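Local coordinates for protein tyrosine--tRNA ligase (Aeropyrum pernix, PDB 2CYA) that probably attaches tyrosine to its cognate tRNA in two steps, first activating it with ATP to form tyrosyl-adenylate, at residues R9-I13 with E64-D68. Numbering follows the deposited sequence.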
# COMPACT_ATOMS: atom_id res chain seq x y z
N ARG A 9 14.71 -15.50 -32.43
CA ARG A 9 14.58 -15.01 -31.06
C ARG A 9 13.17 -15.25 -30.60
O ARG A 9 12.95 -15.74 -29.49
CB ARG A 9 14.88 -13.51 -30.97
CG ARG A 9 16.30 -13.15 -31.28
CD ARG A 9 16.48 -11.66 -31.29
NE ARG A 9 16.52 -11.11 -29.94
CZ ARG A 9 16.54 -9.80 -29.69
NH1 ARG A 9 16.51 -8.93 -30.69
NH2 ARG A 9 16.62 -9.37 -28.43
N PHE A 10 12.21 -14.94 -31.46
CA PHE A 10 10.82 -15.14 -31.11
C PHE A 10 10.49 -16.59 -30.79
O PHE A 10 9.92 -16.87 -29.73
CB PHE A 10 9.90 -14.65 -32.22
CG PHE A 10 8.43 -14.86 -31.92
CD1 PHE A 10 7.72 -13.93 -31.17
CD2 PHE A 10 7.78 -16.01 -32.35
CE1 PHE A 10 6.38 -14.15 -30.85
CE2 PHE A 10 6.44 -16.24 -32.04
CZ PHE A 10 5.73 -15.30 -31.29
N ASN A 11 10.84 -17.52 -31.69
CA ASN A 11 10.52 -18.94 -31.44
C ASN A 11 11.22 -19.46 -30.19
O ASN A 11 10.71 -20.34 -29.51
CB ASN A 11 10.90 -19.82 -32.62
CG ASN A 11 10.06 -19.55 -33.85
OD1 ASN A 11 8.84 -19.37 -33.77
ND2 ASN A 11 10.71 -19.53 -35.01
N ARG A 12 12.39 -18.91 -29.90
CA ARG A 12 13.13 -19.32 -28.73
C ARG A 12 12.39 -18.84 -27.47
O ARG A 12 12.31 -19.56 -26.48
CB ARG A 12 14.53 -18.71 -28.78
CG ARG A 12 15.19 -18.54 -27.42
CD ARG A 12 16.54 -19.20 -27.39
NE ARG A 12 16.40 -20.65 -27.57
CZ ARG A 12 17.39 -21.46 -27.92
NH1 ARG A 12 18.61 -20.96 -28.14
NH2 ARG A 12 17.18 -22.76 -28.05
N ILE A 13 11.86 -17.62 -27.52
CA ILE A 13 11.12 -17.06 -26.40
C ILE A 13 9.74 -17.70 -26.30
O ILE A 13 9.27 -18.02 -25.20
CB ILE A 13 10.94 -15.52 -26.57
CG1 ILE A 13 12.29 -14.83 -26.37
CG2 ILE A 13 9.92 -14.99 -25.60
CD1 ILE A 13 12.28 -13.37 -26.74
N GLU A 64 19.14 -16.20 -23.54
CA GLU A 64 19.84 -16.56 -24.78
C GLU A 64 19.24 -15.82 -25.96
O GLU A 64 19.84 -15.75 -27.02
CB GLU A 64 19.81 -18.09 -25.01
CG GLU A 64 20.44 -18.89 -23.85
CD GLU A 64 20.44 -20.41 -24.06
OE1 GLU A 64 19.52 -20.95 -24.72
OE2 GLU A 64 21.37 -21.05 -23.54
N ALA A 65 18.05 -15.26 -25.77
CA ALA A 65 17.40 -14.50 -26.83
C ALA A 65 17.76 -13.01 -26.74
O ALA A 65 17.16 -12.17 -27.42
CB ALA A 65 15.89 -14.71 -26.76
N GLY A 66 18.74 -12.68 -25.90
CA GLY A 66 19.14 -11.29 -25.79
C GLY A 66 18.42 -10.39 -24.79
O GLY A 66 18.76 -9.21 -24.70
N VAL A 67 17.45 -10.90 -24.04
CA VAL A 67 16.73 -10.08 -23.05
C VAL A 67 17.55 -9.84 -21.77
O VAL A 67 18.11 -10.78 -21.23
CB VAL A 67 15.40 -10.76 -22.64
CG1 VAL A 67 14.69 -9.91 -21.57
CG2 VAL A 67 14.49 -10.95 -23.88
N ASP A 68 17.66 -8.60 -21.30
CA ASP A 68 18.39 -8.32 -20.05
C ASP A 68 17.40 -8.74 -18.96
O ASP A 68 16.37 -8.08 -18.73
CB ASP A 68 18.76 -6.84 -19.93
CG ASP A 68 20.00 -6.46 -20.75
OD1 ASP A 68 21.06 -7.14 -20.63
OD2 ASP A 68 19.93 -5.48 -21.52
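Glu-64, the last residue of helix 51-64, meets Arg-12 through charge alone: OE1 of Glu-64 lies 3.5 Å from NH1 of Arg-12 but over the face of the guanidinium, so no N-H points at it. Two long, flexible side chains suit this solvent-exposed edge. Ala-65 fills the centre of the contact. Its small CB lets helix 5-14 come close to the turn, and it rests 3.6 Å from CG1 of Ile-13 and 3.9 Å from CG of Arg-12. Its carbonyl, beyond the last turn of the helix, is taken up by Arg-9: NE of Arg-9 is 2.8 Å and NH2 of Arg-9 3.0 Å from O of Ala-65, a bifurcated acceptor at the guanidinium edge. Gly-66 is the C' residue of a Schellman motif; its positive phi would jam a CB against the preceding carbonyl, and a CB would also clash with NH2 of Arg-9. The buried Val-67 follows, its CG2 4.3 Å from CD1 of Ile-13, extending the apolar patch. Asp-68 begins strand 68-73, bonding through its backbone to Ile-36 and Gly-38. The N-terminal helix 5-14 thus packs over a helix-to-strand turn of the class I Rossmann-type catalytic fold, with Phe-10 and Ile-13 also touching helix 23-32.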